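PDB 5J6Q: cell wall binding protein cwp8 from Peptoclostridium difficile, which probably anchors itself in the cell wall through three CWB2 modules and presents its remaining domains at the bacterial surface as an S-layer-associated protein. Local coordinates for residues L118-T121 with T127-V130; V299-E304 with A537-S542; D429-S434 with V531-A536. One frame throughout, in Å; residues are numbered along the deposited sequence.

Interaction 1 of 3, residues L118-T121 with T127-V130; sequences LTAT and TVEV
A120 and T121 pair with V130 and E129 as adjoining arms of an antiparallel beta hairpin, strands 118-124 and 127-132, in which 118-124 is an outer strand of a three-stranded sheet completed by 140-143. The short segments run at 155° to one another. T121 and E129 form the hydrogen-bonded pair: T121 N donates to E129 O and E129 N to T121 O, each at 3.0 Å, the second nearly straight at hydrogen (172°). A120 and V130 are the non-hydrogen-bonded pair, their CA atoms 4.5 Å apart, and here A120 CA comes within 3.1 Å of E129 O in a CA-H...O contact.

On the face that carries A120, its methyl lies among branched neighbours. V128 holds CG1 trans to its amide nitrogen (chi1 -179°), which puts CG1 3.8 Å from A120 CB, while CG2 of V130 stands 4.1 Å from the same carbon. V128 also packs on A96, I99 and V100 of helix 96-111, and V130 leans on I140 of strand 140-143. T121 and E129 display hydroxyl and carboxylate on the other face. Backbone bonding therefore fixes the register, while the side chains divide the hairpin into an apolar face, anchored on the helix through V128, and a more polar one, with T121 exposed.

Interaction 2 of 3, residues V299-E304 with A537-S542; sequences VEVSKE and APLAAS
With chi1 at 169°, V301 sends CG1 trans to its backbone nitrogen and out toward L539, whose own chi1 of 162° likewise extends CG back across the gap. The two aliphatic side chains cross obliquely. CG1 of V301 rests 4.0 Å from L539 CB, and the leucine's CD2 is slightly farther from that methyl, at 4.2 Å. The other branch, L539 CD1, reaches E304 and lies 4.0 Å from its CG. E304 starts out toward the leucine, but a bend at chi2 (67°) turns the carboxylate away, leaving only aliphatic carbon against the methyl. The contact is thus entirely van der Waals, with one leucine straddling a buried valine and the stem of an exposed glutamate. P538, which has no N-H to give to the preceding turn, sits at a kink just before L539.

This is an apolar helix-to-helix contact between modules, joining the first and third CWB2 sequence ranges. Helix 294-305 also lies against helix 349-359 through V299, S302 and K303. Helix 531-542 also packs against helix 329-334, through P538 and A541, and helix 434-438, through the small side chains of A537, A540 and A541.

Interaction 3 of 3, residues D429-S434 with V531-A536; sequences DAMSIS and VDALTA
M431 reaches across to A533 and L534 with the whole outer half of its side chain. Its CG is 3.5 Å from A533 CB, a close methylene-to-methyl contact, and the chain then passes on to L534, where SD lies 3.7 Å from CB and 3.6 Å from the backbone N. The terminal CE is 4.1 Å from L534 CB. The sulfur therefore lies against the helix backbone itself, an approach that the short A533 side chain beside it probably permits.

Two bends bring the thioether there. CG leaves M431 trans to the amide nitrogen, and turns at chi2 (72°) and chi3 (56°) then fold the chain so that SD and CE lie along the helix.

A second layer encloses the methionine: I322 and L326 of helix 322-327 touch it, as does L549 of strand 547-549. I322 also packs on L534, and L549 on A533. The turn carrying M431 is tied down by I433 N bonding to A430 O, by S432 OG with N502 ND2, and by S434 OG with L326 O.

Helix 531-542 links the neighbouring parallel strands 516-519 and 547-549 in a beta-alpha-beta crossover, and residues 429-434 belong to the connection between parallel strands 418-423 and 444-447. Buried apolar packing between such crossovers from two CWB2 modules, with a helix of the first module completing it, fits a compact three-module assembly of toprim-like folds.

Overall arrangement
Interactions 2 and 3 are two halves of one interface built on helix 531-542: its beginning meets 429-434 and its end meets 299-304, with centres about 12 Å apart. They touch directly, V301 CG1 lying 3.4 Å from T535 O and A537 CB 3.5 Å from S434 CB. One helix in the third CWB2 range thus meets parts of both the first and the second. A sulfate, probably from the crystallisation liquor, lies about 3 Å from the side chain of E304 in interaction 2. Interaction 1 belongs to a separate domain far along the elongated chain, its centre about 94 Å from that of interaction 2 and 99 Å from that of interaction 3.

Interaction 1 of 3, residues L118-T121 with T127-V130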
loop_
_atom_site.group_PDB
_atom_site.type_symbol
_atom_site.label_atom_id
_atom_site.label_comp_id
_atom_site.label_asym_id
_atom_site.label_seq_id
_atom_site.Cartn_x
_atom_site.Cartn_y
_atom_site.Cartn_z
ATOM N N LEU A 118 -10.582 -63.805 33.848
ATOM C CA LEU A 118 -11.961 -63.472 34.170
ATOM C C LEU A 118 -12.882 -63.761 32.998
ATOM O O LEU A 118 -12.416 -64.033 31.892
ATOM C CB LEU A 118 -12.064 -61.988 34.534
ATOM C CG LEU A 118 -11.178 -61.562 35.690
ATOM C CD1 LEU A 118 -11.151 -60.054 35.768
ATOM C CD2 LEU A 118 -11.708 -62.138 36.983
ATOM N N THR A 119 -14.190 -63.693 33.237
ATOM C CA THR A 119 -15.186 -63.947 32.199
ATOM C C THR A 119 -16.384 -63.028 32.366
ATOM O O THR A 119 -16.874 -62.832 33.480
ATOM C CB THR A 119 -15.673 -65.405 32.245
ATOM O OG1 THR A 119 -15.861 -65.784 33.609
ATOM C CG2 THR A 119 -14.695 -66.355 31.583
ATOM N N ALA A 120 -16.858 -62.470 31.257
ATOM C CA ALA A 120 -18.007 -61.571 31.272
ATOM C C ALA A 120 -19.098 -62.037 30.303
ATOM O O ALA A 120 -18.804 -62.546 29.214
ATOM C CB ALA A 120 -17.566 -60.161 30.908
ATOM N N THR A 121 -20.356 -61.865 30.713
ATOM C CA THR A 121 -21.521 -62.242 29.921
ATOM C C THR A 121 -22.515 -61.095 29.840
ATOM O O THR A 121 -22.928 -60.600 30.897
ATOM C CB THR A 121 -22.265 -63.412 30.586
ATOM O OG1 THR A 121 -21.324 -64.430 30.911
ATOM C CG2 THR A 121 -23.383 -63.979 29.681
ATOM N N THR A 127 -26.295 -54.159 31.026
ATOM C CA THR A 127 -25.685 -54.847 32.172
ATOM C C THR A 127 -24.842 -55.995 31.674
ATOM O O THR A 127 -25.244 -56.694 30.748
ATOM C CB THR A 127 -26.717 -55.421 33.155
ATOM O OG1 THR A 127 -27.604 -56.309 32.449
ATOM C CG2 THR A 127 -27.533 -54.329 33.825
ATOM N N VAL A 128 -23.681 -56.192 32.285
ATOM C CA VAL A 128 -22.731 -57.260 31.992
ATOM C C VAL A 128 -22.256 -57.831 33.342
ATOM O O VAL A 128 -21.931 -57.075 34.268
ATOM C CB VAL A 128 -21.516 -56.742 31.184
ATOM C CG1 VAL A 128 -20.557 -57.893 30.867
ATOM C CG2 VAL A 128 -21.977 -56.067 29.903
ATOM N N GLU A 129 -22.227 -59.139 33.447
ATOM C CA GLU A 129 -21.819 -59.835 34.649
ATOM C C GLU A 129 -20.358 -60.192 34.536
ATOM O O GLU A 129 -19.937 -60.677 33.485
ATOM C CB GLU A 129 -22.660 -61.108 34.821
ATOM C CG GLU A 129 -22.287 -61.925 36.044
ATOM C CD GLU A 129 -22.826 -63.339 35.958
ATOM O OE1 GLU A 129 -22.368 -64.093 35.079
ATOM O OE2 GLU A 129 -23.713 -63.682 36.759
ATOM N N VAL A 130 -19.583 -59.949 35.597
ATOM C CA VAL A 130 -18.155 -60.271 35.565
ATOM C C VAL A 130 -17.801 -61.149 36.760
ATOM O O VAL A 130 -18.170 -60.837 37.887
ATOM C CB VAL A 130 -17.296 -58.980 35.550
ATOM C CG1 VAL A 130 -15.819 -59.331 35.392
ATOM C CG2 VAL A 130 -17.737 -58.058 34.419
#

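Interaction 2 of 3, residues V299-E304 with A537-S542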
loop_
_atom_site.group_PDB
_atom_site.type_symbol
_atom_site.label_atom_id
_atom_site.label_comp_id
_atom_site.label_asym_id
_atom_site.label_seq_id
_atom_site.Cartn_x
_atom_site.Cartn_y
_atom_site.Cartn_z
ATOM N N VAL A 299 6.402 20.057 -5.729
ATOM C CA VAL A 299 7.666 19.442 -5.273
ATOM C C VAL A 299 7.802 17.998 -5.765
ATOM O O VAL A 299 8.899 17.574 -6.202
ATOM C CB VAL A 299 7.756 19.473 -3.721
ATOM C CG1 VAL A 299 9.064 18.824 -3.267
ATOM C CG2 VAL A 299 7.644 20.938 -3.170
ATOM N N GLU A 300 6.704 17.186 -5.681
ATOM C CA GLU A 300 6.807 15.793 -6.164
ATOM C C GLU A 300 7.102 15.721 -7.661
ATOM O O GLU A 300 7.824 14.786 -8.062
ATOM C CB GLU A 300 5.559 14.916 -5.835
ATOM C CG GLU A 300 5.329 14.758 -4.327
ATOM C CD GLU A 300 6.574 14.151 -3.611
ATOM O OE1 GLU A 300 7.006 13.089 -4.012
ATOM O OE2 GLU A 300 7.105 14.762 -2.676
ATOM N N VAL A 301 6.581 16.653 -8.489
ATOM C CA VAL A 301 6.984 16.663 -9.908
ATOM C C VAL A 301 8.500 17.001 -9.956
ATOM O O VAL A 301 9.257 16.339 -10.681
ATOM C CB VAL A 301 6.212 17.679 -10.797
ATOM C CG1 VAL A 301 6.853 17.851 -12.194
ATOM C CG2 VAL A 301 4.770 17.188 -10.948
ATOM N N SER A 302 8.925 17.997 -9.183
ATOM C CA SER A 302 10.343 18.388 -9.176
ATOM C C SER A 302 11.219 17.190 -8.754
ATOM O O SER A 302 12.238 16.915 -9.407
ATOM C CB SER A 302 10.584 19.584 -8.267
ATOM O OG SER A 302 11.872 20.116 -8.514
ATOM N N LYS A 303 10.817 16.443 -7.712
ATOM C CA LYS A 303 11.632 15.267 -7.386
ATOM C C LYS A 303 11.699 14.251 -8.523
ATOM O O LYS A 303 12.720 13.579 -8.674
ATOM C CB LYS A 303 11.125 14.609 -6.137
ATOM C CG LYS A 303 11.436 15.548 -4.939
ATOM C CD LYS A 303 10.438 15.182 -3.863
ATOM C CE LYS A 303 10.732 15.823 -2.523
ATOM N NZ LYS A 303 10.245 14.921 -1.449
ATOM N N GLU A 304 10.646 14.173 -9.361
ATOM C CA GLU A 304 10.685 13.232 -10.430
ATOM C C GLU A 304 11.611 13.724 -11.497
ATOM O O GLU A 304 12.341 12.930 -12.088
ATOM C CB GLU A 304 9.281 12.985 -11.001
ATOM C CG GLU A 304 9.271 11.831 -11.967
ATOM C CD GLU A 304 9.552 10.476 -11.289
ATOM O OE1 GLU A 304 9.173 10.287 -10.077
ATOM O OE2 GLU A 304 10.126 9.619 -11.990
ATOM N N ALA A 537 3.758 19.611 -17.120
ATOM C CA ALA A 537 3.989 19.579 -18.552
ATOM C C ALA A 537 5.549 19.383 -18.932
ATOM O O ALA A 537 5.746 18.669 -19.871
ATOM C CB ALA A 537 3.434 20.834 -19.202
ATOM N N PRO A 538 6.611 19.999 -18.290
ATOM C CA PRO A 538 8.029 19.739 -18.719
ATOM C C PRO A 538 8.363 18.318 -18.455
ATOM O O PRO A 538 9.223 17.721 -19.128
ATOM C CB PRO A 538 8.874 20.726 -17.859
ATOM C CG PRO A 538 7.780 21.460 -16.918
ATOM C CD PRO A 538 6.487 21.291 -17.592
ATOM N N LEU A 539 7.695 17.719 -17.396
ATOM C CA LEU A 539 7.935 16.337 -17.109
ATOM C C LEU A 539 7.348 15.475 -18.241
ATOM O O LEU A 539 8.066 14.594 -18.808
ATOM C CB LEU A 539 7.386 16.002 -15.730
ATOM C CG LEU A 539 7.210 14.506 -15.515
ATOM C CD1 LEU A 539 8.569 13.844 -15.403
ATOM C CD2 LEU A 539 6.506 14.229 -14.217
ATOM N N ALA A 540 6.085 15.721 -18.619
ATOM C CA ALA A 540 5.536 14.974 -19.744
ATOM C C ALA A 540 6.375 15.297 -21.037
ATOM O O ALA A 540 6.555 14.374 -21.827
ATOM C CB ALA A 540 4.112 15.346 -20.008
ATOM N N ALA A 541 6.864 16.578 -21.230
ATOM C CA ALA A 541 7.710 16.878 -22.414
ATOM C C ALA A 541 8.962 15.961 -22.400
ATOM O O ALA A 541 9.287 15.359 -23.448
ATOM C CB ALA A 541 8.184 18.325 -22.389
ATOM N N SER A 542 9.654 15.848 -21.237
ATOM C CA SER A 542 10.895 14.975 -21.121
ATOM C C SER A 542 10.548 13.535 -21.505
ATOM O O SER A 542 11.369 12.801 -22.018
ATOM C CB SER A 542 11.436 14.983 -19.684
ATOM O OG SER A 542 11.997 16.257 -19.397
#

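Interaction 3 of 3, residues D429-S434 with V531-A536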
loop_
_atom_site.group_PDB
_atom_site.type_symbol
_atom_site.label_atom_id
_atom_site.label_comp_id
_atom_site.label_asym_id
_atom_site.label_seq_id
_atom_site.Cartn_x
_atom_site.Cartn_y
_atom_site.Cartn_z
ATOM N N ASP A 429 -8.019 25.113 -22.656
ATOM C CA ASP A 429 -7.715 24.536 -23.991
ATOM C C ASP A 429 -6.238 24.533 -24.202
ATOM O O ASP A 429 -5.691 23.636 -24.871
ATOM C CB ASP A 429 -8.289 25.346 -25.183
ATOM C CG ASP A 429 -9.762 25.188 -25.356
ATOM O OD1 ASP A 429 -10.344 24.179 -24.817
ATOM O OD2 ASP A 429 -10.356 26.032 -26.017
ATOM N N ALA A 430 -5.602 25.579 -23.693
ATOM C CA ALA A 430 -4.181 25.809 -23.861
ATOM C C ALA A 430 -3.324 24.802 -23.173
ATOM O O ALA A 430 -2.412 24.299 -23.817
ATOM C CB ALA A 430 -3.841 27.196 -23.369
ATOM N N MET A 431 -3.588 24.496 -21.871
ATOM C CA MET A 431 -2.869 23.528 -21.067
ATOM C C MET A 431 -2.629 22.202 -21.774
ATOM O O MET A 431 -1.701 21.512 -21.461
ATOM C CB MET A 431 -3.723 23.211 -19.884
ATOM C CG MET A 431 -3.016 22.470 -18.911
ATOM S SD MET A 431 -1.813 23.584 -18.101
ATOM C CE MET A 431 -2.937 24.853 -17.530
ATOM N N SER A 432 -3.488 21.858 -22.673
ATOM C CA SER A 432 -3.396 20.651 -23.451
ATOM C C SER A 432 -2.157 20.606 -24.419
ATOM O O SER A 432 -1.660 19.515 -24.795
ATOM C CB SER A 432 -4.718 20.542 -24.209
ATOM O OG SER A 432 -5.720 19.886 -23.443
ATOM N N ILE A 433 -1.636 21.784 -24.785
ATOM C CA ILE A 433 -0.489 21.881 -25.709
ATOM C C ILE A 433 0.793 22.226 -24.968
ATOM O O ILE A 433 1.827 22.259 -25.601
ATOM C CB ILE A 433 -0.931 22.955 -26.782
ATOM C CG1 ILE A 433 -0.153 22.769 -28.092
ATOM C CG2 ILE A 433 -0.698 24.379 -26.234
ATOM C CD1 ILE A 433 -0.145 21.332 -28.665
ATOM N N SER A 434 0.779 22.472 -23.609
ATOM C CA SER A 434 2.028 22.753 -22.899
ATOM C C SER A 434 3.100 21.662 -23.055
ATOM O O SER A 434 4.214 22.041 -23.328
ATOM C CB SER A 434 1.753 22.988 -21.407
ATOM O OG SER A 434 1.101 24.253 -21.290
ATOM N N VAL A 531 -3.398 23.884 -12.219
ATOM C CA VAL A 531 -1.983 24.085 -11.840
ATOM C C VAL A 531 -1.188 22.784 -11.855
ATOM O O VAL A 531 -0.008 22.794 -12.175
ATOM C CB VAL A 531 -1.918 24.742 -10.440
ATOM C CG1 VAL A 531 -2.616 23.820 -9.420
ATOM C CG2 VAL A 531 -0.443 24.989 -10.042
ATOM N N ASP A 532 -1.829 21.643 -11.520
ATOM C CA ASP A 532 -1.078 20.381 -11.525
ATOM C C ASP A 532 -0.557 20.056 -12.977
ATOM O O ASP A 532 0.582 19.634 -13.180
ATOM C CB ASP A 532 -1.972 19.240 -10.980
ATOM C CG ASP A 532 -2.184 19.327 -9.455
ATOM O OD1 ASP A 532 -1.459 20.120 -8.778
ATOM O OD2 ASP A 532 -3.026 18.620 -8.954
ATOM N N ALA A 533 -1.431 20.224 -13.926
ATOM C CA ALA A 533 -1.195 20.020 -15.288
ATOM C C ALA A 533 0.032 20.900 -15.682
ATOM O O ALA A 533 0.974 20.387 -16.274
ATOM C CB ALA A 533 -2.422 20.408 -16.094
ATOM N N LEU A 534 0.012 22.198 -15.345
ATOM C CA LEU A 534 1.088 23.083 -15.706
ATOM C C LEU A 534 2.413 22.706 -14.961
ATOM O O LEU A 534 3.434 22.741 -15.607
ATOM C CB LEU A 534 0.627 24.567 -15.564
ATOM C CG LEU A 534 0.777 25.149 -14.231
ATOM C CD1 LEU A 534 2.229 25.732 -14.080
ATOM C CD2 LEU A 534 -0.302 26.191 -14.037
ATOM N N THR A 535 2.431 22.267 -13.678
ATOM C CA THR A 535 3.768 21.887 -13.138
ATOM C C THR A 535 4.289 20.599 -13.797
ATOM O O THR A 535 5.504 20.463 -13.942
ATOM C CB THR A 535 3.761 21.675 -11.621
ATOM O OG1 THR A 535 2.789 20.734 -11.235
ATOM C CG2 THR A 535 3.514 22.977 -10.858
ATOM N N ALA A 536 3.372 19.674 -14.258
ATOM C CA ALA A 536 3.865 18.481 -14.920
ATOM C C ALA A 536 4.147 18.588 -16.446
ATOM O O ALA A 536 4.782 17.652 -17.010
ATOM C CB ALA A 536 2.904 17.306 -14.691
#